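Poly-beta-1,6-N-acetyl-D-glucosamine N-deacetylase (Aggregatibacter actinomycetemcomitans, PDB 4U10) probably removes acetyl groups from poly-beta-1,6-N-acetyl-D-glucosamine through its metal-binding polysaccharide deacetylase domain, the part of the longer protein present here. Local coordinates at residues A98-W103 with A142-N147; V69-D74 with Y91-V96; V83-L88 with E134-V139; N147-V152 with V207-Q212. All blocks are in the same frame, centred on the assembly; numbering follows the deposited sequence.

Contact 1 (A98-W103 with A142-N147); sequences APVSSW and ASHTDN. With ZN (zinc ion), chain C.
A98 and A142 start the contact with their CA atoms 4.7 Å apart, and from there the two backbones run in roughly the same direction, 31° apart. Further along, the gap is filled by water 1, which donates to P99 O and T145 O and accepts from H144 N. The first side chains to meet are small: the methyls of A98 and A142 let the chains approach closely. H144 CB then rests 3.3 Å from A98 O, while V100 CG2 lies 3.8 Å from H144 CD2. With its CG anti to the backbone N (chi1 -158°), H144 carries NE2 to the zinc ion at 2.1 Å, and ND1 donates to V207 O, which fixes the ring's rotation.

Serine suits the next two positions because a short hydroxyl can reach back to the facing loop. S101 OG donates to the anti lone pair of D146 OD1 at 2.6 Å. D146 O is gripped twice from one face of its plane, by S102 N at 3.0 Å and by S102 OG at 2.7 Å. Another hydroxyl works inside the loop: S143 OG accepts from T145 N in an ST turn and also bonds S191.

Around the contact, A98 pairs with strand 68-75, A142 with F97 and S143 with I205 of strand 205-207, while helix 177-199 packs on S101, T145 and D146.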
loop_
_atom_site.group_PDB
_atom_site.type_symbol
_atom_site.label_atom_id
_atom_site.label_comp_id
_atom_site.label_asym_id
_atom_site.label_seq_id
_atom_site.Cartn_x
_atom_site.Cartn_y
_atom_site.Cartn_z
ATOM N N ALA A 98 -0.809 -2.066 3.575
ATOM C CA ALA A 98 0.563 -1.626 3.610
ATOM C C ALA A 98 0.809 -0.425 4.546
ATOM O O ALA A 98 0.888 0.764 4.139
ATOM C CB ALA A 98 1.046 -1.357 2.208
ATOM N N PRO A 99 0.941 -0.748 5.846
ATOM C CA PRO A 99 1.236 0.324 6.780
ATOM C C PRO A 99 2.715 0.767 6.773
ATOM O O PRO A 99 3.627 -0.040 6.635
ATOM C CB PRO A 99 0.824 -0.313 8.120
ATOM C CG PRO A 99 1.320 -1.767 7.935
ATOM C CD PRO A 99 0.906 -2.065 6.497
ATOM N N VAL A 100 2.970 2.069 6.926
ATOM C CA VAL A 100 4.297 2.505 7.128
ATOM C C VAL A 100 4.768 2.038 8.503
ATOM O O VAL A 100 4.213 2.434 9.508
ATOM C CB VAL A 100 4.382 4.017 7.030
ATOM C CG1 VAL A 100 5.830 4.455 7.274
ATOM C CG2 VAL A 100 3.889 4.511 5.651
ATOM N N SER A 101 5.759 1.155 8.578
ATOM C CA SER A 101 6.124 0.551 9.871
ATOM C C SER A 101 6.701 1.461 10.958
ATOM O O SER A 101 6.471 1.207 12.144
ATOM C CB SER A 101 6.939 -0.707 9.644
ATOM O OG SER A 101 8.026 -0.538 8.741
ATOM N N SER A 102 7.456 2.529 10.618
ATOM C CA SER A 102 7.929 3.449 11.704
ATOM C C SER A 102 6.746 4.256 12.335
ATOM O O SER A 102 6.817 4.745 13.485
ATOM C CB SER A 102 9.008 4.399 11.191
ATOM O OG SER A 102 8.502 5.422 10.398
ATOM N N TRP A 103 5.676 4.467 11.567
ATOM C CA TRP A 103 4.481 5.122 12.093
ATOM C C TRP A 103 3.859 4.193 13.156
ATOM O O TRP A 103 3.643 4.593 14.303
ATOM C CB TRP A 103 3.490 5.500 10.965
ATOM C CG TRP A 103 4.002 6.489 10.049
ATOM C CD1 TRP A 103 5.187 7.237 10.198
ATOM C CD2 TRP A 103 3.405 6.928 8.828
ATOM N NE1 TRP A 103 5.322 8.077 9.128
ATOM C CE2 TRP A 103 4.252 7.902 8.276
ATOM C CE3 TRP A 103 2.238 6.557 8.121
ATOM C CZ2 TRP A 103 3.962 8.539 7.085
ATOM C CZ3 TRP A 103 1.957 7.187 6.924
ATOM C CH2 TRP A 103 2.789 8.172 6.432
ATOM N N ALA A 142 1.757 -6.037 3.862
ATOM C CA ALA A 142 2.870 -5.657 3.019
ATOM C C ALA A 142 3.625 -4.502 3.615
ATOM O O ALA A 142 3.111 -3.759 4.449
ATOM C CB ALA A 142 2.360 -5.265 1.677
ATOM N N SER A 143 4.836 -4.299 3.134
ATOM C CA SER A 143 5.592 -3.113 3.506
ATOM C C SER A 143 5.200 -1.930 2.667
ATOM O O SER A 143 4.817 -2.077 1.463
ATOM C CB SER A 143 7.076 -3.385 3.292
ATOM O OG SER A 143 7.873 -2.290 3.622
ATOM N N HIS A 144 5.404 -0.735 3.266
ATOM C CA HIS A 144 5.255 0.558 2.603
ATOM C C HIS A 144 6.401 1.445 3.103
ATOM O O HIS A 144 6.259 2.673 3.208
ATOM C CB HIS A 144 3.922 1.163 3.010
ATOM C CG HIS A 144 3.354 2.205 2.085
ATOM N ND1 HIS A 144 3.419 2.141 0.707
ATOM C CD2 HIS A 144 2.522 3.232 2.367
ATOM C CE1 HIS A 144 2.724 3.128 0.191
ATOM N NE2 HIS A 144 2.151 3.791 1.182
ATOM N N THR A 145 7.569 0.814 3.257
ATOM C CA THR A 145 8.842 1.343 3.782
ATOM C C THR A 145 8.727 1.485 5.278
ATOM O O THR A 145 7.655 1.338 5.800
ATOM C CB THR A 145 9.333 2.682 3.132
ATOM O OG1 THR A 145 8.542 3.746 3.644
ATOM C CG2 THR A 145 9.141 2.622 1.609
ATOM N N ASP A 146 9.887 1.587 5.953
ATOM C CA ASP A 146 9.922 1.873 7.343
ATOM C C ASP A 146 9.663 3.376 7.596
ATOM O O ASP A 146 8.707 3.775 8.252
ATOM C CB ASP A 146 11.249 1.404 8.002
ATOM C CG ASP A 146 11.080 1.205 9.517
ATOM O OD1 ASP A 146 10.010 0.670 9.944
ATOM O OD2 ASP A 146 12.033 1.519 10.248
ATOM N N ASN A 147 10.542 4.186 7.089
ATOM C CA ASN A 147 10.455 5.633 7.235
ATOM C C ASN A 147 10.880 6.387 5.950
ATOM O O ASN A 147 11.618 7.357 5.993
ATOM C CB ASN A 147 11.285 6.067 8.428
ATOM C CG ASN A 147 11.128 7.534 8.732
ATOM O OD1 ASN A 147 10.128 8.092 8.436
ATOM N ND2 ASN A 147 12.134 8.147 9.245
HETATM ZN ZN ZN C . 1.289 5.700 1.076
HETATM O O HOH W 1 6.099 -0.876 6.140
HETATM O O HOH W 2 0.983 5.792 -0.774
#

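Contact 2 (V69-D74 with Y91-V96); sequences VVLSFD and YNYPAV. With ZN (zinc ion), chain D.
V96 pairs with S72 in a parallel bridge between strands 68-75 and 95-99, the two strands of a beta-alpha-beta unit connected by helix 79-91. V96 bonds to the residues flanking S72: its N donates to L71 O at 3.0 Å, and its O accepts from F73 N at 2.8 Å. Two residues earlier, where the strands have parted, water 3 takes the place of a direct bond, accepting from L71 N and donating to P94 O.

Side chains sort onto two faces. Beside S72, the branched V70 and V96 meet through CG1 and CG2 at 4.0 Å. On the helix-covered face, L71 CD1 reaches Y93 CD2 at 3.8 Å, and the methyl of A95 sits in the plane of the F73 ring, 3.8 Å from CE1 at its edge. A methyl is small enough to fit between the F73 ring and L71, both on the facing strand.

Farther out, helix 79-91 places M80 and I84 on F73 and L88 on A95, while helix 31-42 packs F38 and L41 on L71. Y93 OH is held by F38 O, and S72 OG by L7 O and R247. The same R247 forms a salt bridge with D74 OD1, steadying a carboxylate whose other oxygen serves a metal shared with H10: D74 OD2 lies 2.1 Å from the zinc ion, which also binds water 2.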
loop_
_atom_site.group_PDB
_atom_site.type_symbol
_atom_site.label_atom_id
_atom_site.label_comp_id
_atom_site.label_asym_id
_atom_site.label_seq_id
_atom_site.Cartn_x
_atom_site.Cartn_y
_atom_site.Cartn_z
ATOM N N VAL A 69 -9.339 -10.089 -8.983
ATOM C CA VAL A 69 -9.027 -8.737 -8.595
ATOM C C VAL A 69 -8.488 -8.794 -7.167
ATOM O O VAL A 69 -8.996 -9.538 -6.334
ATOM C CB VAL A 69 -10.304 -7.886 -8.578
ATOM C CG1 VAL A 69 -10.022 -6.511 -7.997
ATOM C CG2 VAL A 69 -10.894 -7.813 -9.981
ATOM N N VAL A 70 -7.451 -8.005 -6.898
ATOM C CA VAL A 70 -6.865 -7.862 -5.568
ATOM C C VAL A 70 -7.205 -6.440 -5.063
ATOM O O VAL A 70 -7.087 -5.434 -5.798
ATOM C CB VAL A 70 -5.337 -8.055 -5.565
ATOM C CG1 VAL A 70 -4.718 -7.877 -4.139
ATOM C CG2 VAL A 70 -4.964 -9.437 -6.045
ATOM N N LEU A 71 -7.559 -6.342 -3.793
ATOM C CA LEU A 71 -7.839 -5.050 -3.163
ATOM C C LEU A 71 -6.651 -4.678 -2.294
ATOM O O LEU A 71 -6.196 -5.514 -1.587
ATOM C CB LEU A 71 -9.054 -5.169 -2.233
ATOM C CG LEU A 71 -10.378 -5.591 -2.845
ATOM C CD1 LEU A 71 -11.474 -5.722 -1.782
ATOM C CD2 LEU A 71 -10.811 -4.651 -3.940
ATOM N N SER A 72 -6.208 -3.403 -2.305
ATOM C CA SER A 72 -5.045 -2.954 -1.548
ATOM C C SER A 72 -5.279 -1.597 -0.857
ATOM O O SER A 72 -5.951 -0.724 -1.431
ATOM C CB SER A 72 -3.794 -2.919 -2.426
ATOM O OG SER A 72 -3.874 -1.996 -3.509
ATOM N N PHE A 73 -4.787 -1.472 0.393
ATOM C CA PHE A 73 -5.026 -0.292 1.197
ATOM C C PHE A 73 -3.698 0.160 1.748
ATOM O O PHE A 73 -2.922 -0.650 2.287
ATOM C CB PHE A 73 -6.004 -0.542 2.333
ATOM C CG PHE A 73 -7.355 -0.977 1.862
ATOM C CD1 PHE A 73 -7.616 -2.326 1.575
ATOM C CD2 PHE A 73 -8.393 -0.059 1.730
ATOM C CE1 PHE A 73 -8.871 -2.699 1.090
ATOM C CE2 PHE A 73 -9.622 -0.441 1.270
ATOM C CZ PHE A 73 -9.859 -1.761 0.929
ATOM N N ASP A 74 -3.370 1.413 1.451
ATOM C CA ASP A 74 -2.065 1.986 1.802
ATOM C C ASP A 74 -2.109 2.945 3.000
ATOM O O ASP A 74 -3.028 3.762 3.107
ATOM C CB ASP A 74 -1.464 2.822 0.675
ATOM C CG ASP A 74 -1.103 2.043 -0.583
ATOM O OD1 ASP A 74 -1.196 0.799 -0.633
ATOM O OD2 ASP A 74 -0.633 2.748 -1.535
ATOM N N TYR A 91 -18.289 -8.679 3.369
ATOM C CA TYR A 91 -18.224 -9.170 2.004
ATOM C C TYR A 91 -17.411 -10.446 1.812
ATOM O O TYR A 91 -17.357 -10.980 0.709
ATOM C CB TYR A 91 -17.641 -8.066 1.130
ATOM C CG TYR A 91 -18.687 -7.038 0.789
ATOM C CD1 TYR A 91 -19.041 -6.046 1.672
ATOM C CD2 TYR A 91 -19.303 -7.070 -0.469
ATOM C CE1 TYR A 91 -20.010 -5.087 1.312
ATOM C CE2 TYR A 91 -20.280 -6.155 -0.830
ATOM C CZ TYR A 91 -20.664 -5.182 0.068
ATOM O OH TYR A 91 -21.623 -4.277 -0.361
ATOM N N ASN A 92 -16.766 -10.890 2.869
ATOM C CA ASN A 92 -15.694 -11.869 2.790
ATOM C C ASN A 92 -14.662 -11.604 1.638
ATOM O O ASN A 92 -14.285 -12.476 0.841
ATOM C CB ASN A 92 -16.276 -13.284 2.785
ATOM C CG ASN A 92 -15.242 -14.317 3.144
ATOM O OD1 ASN A 92 -14.452 -14.147 4.083
ATOM N ND2 ASN A 92 -15.215 -15.379 2.377
ATOM N N TYR A 93 -14.213 -10.352 1.610
ATOM C CA TYR A 93 -13.161 -9.875 0.712
ATOM C C TYR A 93 -11.829 -9.786 1.381
ATOM O O TYR A 93 -11.665 -9.081 2.382
ATOM C CB TYR A 93 -13.514 -8.486 0.179
ATOM C CG TYR A 93 -14.521 -8.448 -0.932
ATOM C CD1 TYR A 93 -15.062 -9.614 -1.511
ATOM C CD2 TYR A 93 -14.907 -7.237 -1.458
ATOM C CE1 TYR A 93 -15.984 -9.524 -2.560
ATOM C CE2 TYR A 93 -15.804 -7.163 -2.510
ATOM C CZ TYR A 93 -16.356 -8.306 -3.050
ATOM O OH TYR A 93 -17.232 -8.167 -4.117
ATOM N N PRO A 94 -10.851 -10.535 0.868
ATOM C CA PRO A 94 -9.507 -10.317 1.368
ATOM C C PRO A 94 -8.879 -9.072 0.731
ATOM O O PRO A 94 -9.381 -8.535 -0.296
ATOM C CB PRO A 94 -8.753 -11.548 0.908
ATOM C CG PRO A 94 -9.472 -12.023 -0.286
ATOM C CD PRO A 94 -10.905 -11.619 -0.118
ATOM N N ALA A 95 -7.757 -8.678 1.290
ATOM C CA ALA A 95 -7.057 -7.464 0.879
ATOM C C ALA A 95 -5.587 -7.513 1.360
ATOM O O ALA A 95 -5.231 -8.298 2.218
ATOM C CB ALA A 95 -7.760 -6.283 1.490
ATOM N N VAL A 96 -4.781 -6.652 0.750
ATOM C CA VAL A 96 -3.438 -6.338 1.116
ATOM C C VAL A 96 -3.450 -4.979 1.830
ATOM O O VAL A 96 -4.082 -4.044 1.359
ATOM C CB VAL A 96 -2.549 -6.264 -0.132
ATOM C CG1 VAL A 96 -1.167 -5.774 0.255
ATOM C CG2 VAL A 96 -2.458 -7.621 -0.792
HETATM ZN ZN ZN D . -0.460 4.821 -1.763
HETATM O O HOH W 3 -7.626 -8.708 -2.230
HETATM O O HOH W 2 0.983 5.792 -0.774
#

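Contact 3 (V83-L88 with E134-V139)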
loop_
_atom_site.group_PDB
_atom_site.type_symbol
_atom_site.label_atom_id
_atom_site.label_comp_id
_atom_site.label_asym_id
_atom_site.label_seq_id
_atom_site.Cartn_x
_atom_site.Cartn_y
_atom_site.Cartn_z
ATOM N N VAL A 83 -13.148 1.135 9.799
ATOM C CA VAL A 83 -14.124 1.382 8.783
ATOM C C VAL A 83 -14.009 0.272 7.760
ATOM O O VAL A 83 -14.980 -0.414 7.511
ATOM C CB VAL A 83 -13.913 2.748 8.114
ATOM C CG1 VAL A 83 -14.857 2.931 6.913
ATOM C CG2 VAL A 83 -14.079 3.882 9.127
ATOM N N ILE A 84 -12.815 0.011 7.259
ATOM C CA ILE A 84 -12.662 -0.906 6.140
ATOM C C ILE A 84 -12.861 -2.365 6.547
ATOM O O ILE A 84 -13.580 -3.113 5.893
ATOM C CB ILE A 84 -11.298 -0.688 5.480
ATOM C CG1 ILE A 84 -11.270 0.696 4.836
ATOM C CG2 ILE A 84 -11.046 -1.734 4.406
ATOM C CD1 ILE A 84 -9.902 1.299 4.766
ATOM N N TYR A 85 -12.204 -2.778 7.611
ATOM C CA TYR A 85 -12.095 -4.171 7.962
ATOM C C TYR A 85 -13.459 -4.808 8.210
ATOM O O TYR A 85 -13.751 -5.836 7.629
ATOM C CB TYR A 85 -11.077 -4.300 9.125
ATOM C CG TYR A 85 -10.926 -5.661 9.729
ATOM C CD1 TYR A 85 -10.582 -6.734 8.956
ATOM C CD2 TYR A 85 -11.097 -5.864 11.121
ATOM C CE1 TYR A 85 -10.447 -8.007 9.527
ATOM C CE2 TYR A 85 -10.954 -7.117 11.696
ATOM C CZ TYR A 85 -10.627 -8.169 10.904
ATOM O OH TYR A 85 -10.492 -9.396 11.452
ATOM N N PRO A 86 -14.349 -4.150 8.976
ATOM C CA PRO A 86 -15.690 -4.711 9.148
ATOM C C PRO A 86 -16.411 -4.994 7.789
ATOM O O PRO A 86 -17.081 -6.018 7.656
ATOM C CB PRO A 86 -16.439 -3.649 9.956
ATOM C CG PRO A 86 -15.398 -2.742 10.534
ATOM C CD PRO A 86 -14.158 -2.884 9.686
ATOM N N ILE A 87 -16.208 -4.108 6.817
ATOM C CA ILE A 87 -16.755 -4.234 5.489
ATOM C C ILE A 87 -16.116 -5.401 4.770
ATOM O O ILE A 87 -16.819 -6.195 4.164
ATOM C CB ILE A 87 -16.605 -2.935 4.683
ATOM C CG1 ILE A 87 -17.461 -1.822 5.313
ATOM C CG2 ILE A 87 -17.087 -3.127 3.227
ATOM C CD1 ILE A 87 -17.126 -0.425 4.798
ATOM N N LEU A 88 -14.796 -5.565 4.895
ATOM C CA LEU A 88 -14.142 -6.725 4.229
ATOM C C LEU A 88 -14.713 -8.025 4.755
ATOM O O LEU A 88 -14.973 -8.956 3.961
ATOM C CB LEU A 88 -12.631 -6.715 4.410
ATOM C CG LEU A 88 -11.805 -5.563 3.834
ATOM C CD1 LEU A 88 -10.359 -5.591 4.308
ATOM C CD2 LEU A 88 -11.950 -5.595 2.316
ATOM N N GLU A 134 -4.742 -9.781 10.304
ATOM C CA GLU A 134 -3.959 -10.840 9.610
ATOM C C GLU A 134 -4.442 -12.237 10.005
ATOM O O GLU A 134 -4.578 -13.100 9.151
ATOM C CB GLU A 134 -2.462 -10.668 9.889
ATOM C CG GLU A 134 -1.569 -11.551 9.022
ATOM C CD GLU A 134 -1.500 -13.013 9.504
ATOM O OE1 GLU A 134 -1.663 -13.284 10.735
ATOM O OE2 GLU A 134 -1.320 -13.880 8.620
ATOM N N GLN A 135 -4.781 -12.415 11.286
ATOM C CA GLN A 135 -5.237 -13.687 11.816
ATOM C C GLN A 135 -6.586 -14.081 11.221
ATOM O O GLN A 135 -6.848 -15.271 11.066
ATOM C CB GLN A 135 -5.373 -13.601 13.356
ATOM C CG GLN A 135 -4.006 -13.539 14.052
ATOM C CD GLN A 135 -4.067 -13.002 15.487
ATOM O OE1 GLN A 135 -5.099 -12.954 16.077
ATOM N NE2 GLN A 135 -2.929 -12.629 16.040
ATOM N N SER A 136 -7.409 -13.096 10.820
ATOM C CA SER A 136 -8.697 -13.381 10.153
ATOM C C SER A 136 -8.471 -14.152 8.886
ATOM O O SER A 136 -9.388 -14.726 8.301
ATOM C CB SER A 136 -9.367 -12.069 9.820
ATOM O OG SER A 136 -8.868 -11.559 8.588
ATOM N N GLY A 137 -7.241 -14.170 8.416
ATOM C CA GLY A 137 -6.962 -14.665 7.101
ATOM C C GLY A 137 -7.415 -13.778 5.943
ATOM O O GLY A 137 -7.174 -14.115 4.830
ATOM N N LEU A 138 -8.006 -12.625 6.194
ATOM C CA LEU A 138 -8.435 -11.735 5.109
ATOM C C LEU A 138 -7.386 -10.707 4.643
ATOM O O LEU A 138 -7.412 -10.233 3.512
ATOM C CB LEU A 138 -9.721 -11.002 5.505
ATOM C CG LEU A 138 -10.973 -11.881 5.564
ATOM C CD1 LEU A 138 -12.117 -11.009 6.001
ATOM C CD2 LEU A 138 -11.245 -12.530 4.234
ATOM N N VAL A 139 -6.470 -10.363 5.496
ATOM C CA VAL A 139 -5.580 -9.241 5.252
ATOM C C VAL A 139 -4.117 -9.699 5.271
ATOM O O VAL A 139 -3.618 -10.198 6.291
ATOM C CB VAL A 139 -5.793 -8.144 6.296
ATOM C CG1 VAL A 139 -4.904 -6.902 5.990
ATOM C CG2 VAL A 139 -7.286 -7.795 6.449
#
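V139 supplies the apolar part of the contact. Its CG2 methyl lies 4.3 Å from Y85 CD1 and the same distance from L88 CD1, so that one branch of a valine meets two residues nearly a helical turn apart. L138 adds a methyl, CD1, 4.1 Å from L88 O. Aliphatic residues fit here because they pack against an aromatic ring and a leucine without needing a polar partner.

The aromatic contact is of another kind. Y85, its CG anti to the backbone N (chi1 174°), extends its ring across to the turn at S136. Y85 OH comes within 3.3 Å of S136 CB, and S136 OG sits near the plane of the ring at its edge. A long side chain suits the place, since the CA atoms of Y85 and S136 are 10.1 Å apart.

The polar bonds of the turn are local. S136 OG accepts from L138 N at 2.8 Å with an angle of 161°, forming an ST turn, and also bonds M133 O. At G137 phi is positive (72°), and a CB there would collide with the carbonyl oxygen of S136, which glycine avoids. In the helix, P86 lacks an N-H to bond back to the turn before, and the helix is kinked there.

Helix 79-91 thus lies beside the end of helix 127-135 and the start of strand 139-141. L138 continues toward strand 95-99 through a backbone bond with A95, while M133 packs on both Y85 and V139, and F38 of helix 31-42 on L88.

Contact 4 (N147-V152 with V207-Q212). With ZN (zinc ion), chain C.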
loop_
_atom_site.group_PDB
_atom_site.type_symbol
_atom_site.label_atom_id
_atom_site.label_comp_id
_atom_site.label_asym_id
_atom_site.label_seq_id
_atom_site.Cartn_x
_atom_site.Cartn_y
_atom_site.Cartn_z
ATOM N N ASN A 147 10.542 4.186 7.089
ATOM C CA ASN A 147 10.455 5.633 7.235
ATOM C C ASN A 147 10.880 6.387 5.950
ATOM O O ASN A 147 11.618 7.357 5.993
ATOM C CB ASN A 147 11.285 6.067 8.428
ATOM C CG ASN A 147 11.128 7.534 8.732
ATOM O OD1 ASN A 147 10.128 8.092 8.436
ATOM N ND2 ASN A 147 12.134 8.147 9.245
ATOM N N LEU A 148 10.398 5.922 4.790
ATOM C CA LEU A 148 10.634 6.598 3.503
ATOM C C LEU A 148 9.335 7.026 2.780
ATOM O O LEU A 148 9.283 7.155 1.529
ATOM C CB LEU A 148 11.554 5.725 2.629
ATOM C CG LEU A 148 12.990 5.472 3.112
ATOM C CD1 LEU A 148 13.662 4.403 2.273
ATOM C CD2 LEU A 148 13.858 6.738 3.211
ATOM N N HIS A 149 8.305 7.321 3.579
ATOM C CA HIS A 149 7.046 7.804 3.067
ATOM C C HIS A 149 7.034 9.292 3.306
ATOM O O HIS A 149 6.157 9.812 4.005
ATOM C CB HIS A 149 5.919 7.186 3.828
ATOM C CG HIS A 149 4.621 7.214 3.105
ATOM N ND1 HIS A 149 3.906 8.359 2.875
ATOM C CD2 HIS A 149 3.916 6.215 2.528
ATOM C CE1 HIS A 149 2.828 8.080 2.181
ATOM N NE2 HIS A 149 2.781 6.773 2.006
ATOM N N HIS A 150 8.095 9.948 2.848
ATOM C CA HIS A 150 8.277 11.425 3.011
ATOM C C HIS A 150 9.163 11.890 1.871
ATOM O O HIS A 150 9.688 11.052 1.114
ATOM C CB HIS A 150 8.888 11.803 4.365
ATOM C CG HIS A 150 10.263 11.223 4.604
ATOM N ND1 HIS A 150 11.415 11.789 4.114
ATOM C CD2 HIS A 150 10.653 10.091 5.231
ATOM C CE1 HIS A 150 12.457 11.069 4.478
ATOM N NE2 HIS A 150 12.022 10.043 5.176
ATOM N N GLY A 151 9.302 13.203 1.711
ATOM C CA GLY A 151 10.289 13.777 0.824
ATOM C C GLY A 151 11.686 13.953 1.389
ATOM O O GLY A 151 11.902 13.976 2.606
ATOM N N VAL A 152 12.639 14.053 0.475
ATOM C CA VAL A 152 13.981 14.569 0.770
ATOM C C VAL A 152 14.274 15.755 -0.145
ATOM O O VAL A 152 13.784 15.842 -1.301
ATOM C CB VAL A 152 15.048 13.522 0.514
ATOM C CG1 VAL A 152 14.863 12.332 1.440
ATOM C CG2 VAL A 152 15.024 13.102 -0.950
ATOM N N VAL A 207 4.999 -2.039 -1.275
ATOM C CA VAL A 207 4.162 -1.082 -1.941
ATOM C C VAL A 207 4.811 0.276 -1.934
ATOM O O VAL A 207 5.103 0.834 -0.864
ATOM C CB VAL A 207 2.754 -1.015 -1.292
ATOM C CG1 VAL A 207 1.867 -0.068 -2.087
ATOM C CG2 VAL A 207 2.105 -2.408 -1.180
ATOM N N TRP A 208 4.954 0.887 -3.113
ATOM C CA TRP A 208 5.769 2.124 -3.203
ATOM C C TRP A 208 4.937 3.288 -2.749
ATOM O O TRP A 208 3.776 3.435 -3.218
ATOM C CB TRP A 208 6.190 2.360 -4.653
ATOM C CG TRP A 208 6.972 1.223 -5.238
ATOM C CD1 TRP A 208 6.644 0.494 -6.337
ATOM C CD2 TRP A 208 8.237 0.716 -4.776
ATOM N NE1 TRP A 208 7.606 -0.449 -6.557
ATOM C CE2 TRP A 208 8.585 -0.344 -5.614
ATOM C CE3 TRP A 208 9.088 1.027 -3.699
ATOM C CZ2 TRP A 208 9.738 -1.081 -5.425
ATOM C CZ3 TRP A 208 10.198 0.312 -3.532
ATOM C CH2 TRP A 208 10.532 -0.734 -4.386
ATOM N N PRO A 209 5.478 4.134 -1.839
ATOM C CA PRO A 209 4.823 5.419 -1.562
ATOM C C PRO A 209 4.590 6.205 -2.835
ATOM O O PRO A 209 5.518 6.359 -3.651
ATOM C CB PRO A 209 5.899 6.144 -0.692
ATOM C CG PRO A 209 6.438 5.011 0.129
ATOM C CD PRO A 209 6.674 3.994 -0.985
ATOM N N TYR A 210 3.362 6.707 -2.996
ATOM C CA TYR A 210 2.968 7.575 -4.106
ATOM C C TYR A 210 3.118 6.863 -5.432
ATOM O O TYR A 210 3.147 7.498 -6.455
ATOM C CB TYR A 210 3.855 8.847 -4.098
ATOM C CG TYR A 210 4.166 9.467 -2.695
ATOM C CD1 TYR A 210 3.196 10.002 -1.912
ATOM C CD2 TYR A 210 5.469 9.510 -2.205
ATOM C CE1 TYR A 210 3.482 10.535 -0.659
ATOM C CE2 TYR A 210 5.781 10.072 -0.974
ATOM C CZ TYR A 210 4.775 10.590 -0.205
ATOM O OH TYR A 210 5.093 11.156 1.028
ATOM N N GLY A 211 3.271 5.542 -5.464
ATOM C CA GLY A 211 3.387 4.875 -6.767
ATOM C C GLY A 211 4.797 4.950 -7.376
ATOM O O GLY A 211 5.006 4.436 -8.452
ATOM N N GLN A 212 5.768 5.609 -6.708
ATOM C CA GLN A 212 7.009 5.919 -7.356
ATOM C C GLN A 212 8.150 4.999 -6.902
ATOM O O GLN A 212 8.407 4.830 -5.713
ATOM C CB GLN A 212 7.408 7.381 -7.131
ATOM C CG GLN A 212 6.357 8.386 -7.653
ATOM C CD GLN A 212 6.098 8.202 -9.160
ATOM O OE1 GLN A 212 4.910 8.199 -9.613
ATOM N NE2 GLN A 212 7.170 7.972 -9.934
HETATM ZN ZN ZN C . 1.289 5.700 1.076
HETATM O O HOH W 4 3.693 11.525 3.092
HETATM O O HOH W 2 0.983 5.792 -0.774
#
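H149, the later histidine of the pair H144 and H149 in the zinc site of this NodB-type deacetylase domain, meets P209 and Y210 of the loop that follows strand 205-207. Its CG is anti to the backbone N (chi1 -159°), which directs the ring toward that loop and brings NE2 to the zinc ion at 2.1 Å.

P209 lies over one face of the imidazole. Its CB is 4.1 Å from the ring centroid and 25° off the normal, a CH-pi contact, and P209 CG approaches H149 CD2 at 3.7 Å. The rigid pyrrolidine offers a compact apolar surface to a ring whose nitrogens are occupied at the edge. Y210 approaches obliquely: the two centroids are 4.9 Å apart and the planes make 57°. Water 4, in the imidazole plane, accepts from H149 ND1 at 3.2 Å and is hydrogen-bonded to Y210 OH at 2.5 Å, so both imidazole nitrogens have a partner.

The loop turns sharply to present these groups. Y210 has positive phi, G211 N bonds back to W208 O and Q212 N to P209 O. On the histidine side, H150 ND1 donates to G151 O at 2.7 Å, and helix 177-199 packs on L148.

D75 and H144 complete the protein ligands of this zinc ion, and water 2 is the remaining one, with Y210 N donating weakly to it at 3.4 Å. A metal held by an aspartate and two histidines, with a backbone amide beside its water, is typical of polysaccharide deacetylase active sites, where such an amide is thought to stabilise the oxyanion.

How the contacts relate
Along the chain contact 2 closes before contact 1 opens, and contact 4 follows, sharing N147 with contact 1; contact 3 interleaves with contacts 1 and 2. Contacts 1 and 2 both use strand 95-99, with centres 18 Å apart, and A98 N probably bonds to F73 O. Contacts 2 and 3, 8 Å apart, meet where A95 N probably bonds to L138 O, beside helix 79-91. Contacts 1 and 4, 10 Å apart, carry the two histidines of one zinc ion, and water 2 links it to the zinc ion of contact 2. These two zinc sites thus lie together where strands 68-75 and 95-99 end, while contact 3 lies about 24 Å from contact 4, centre to centre.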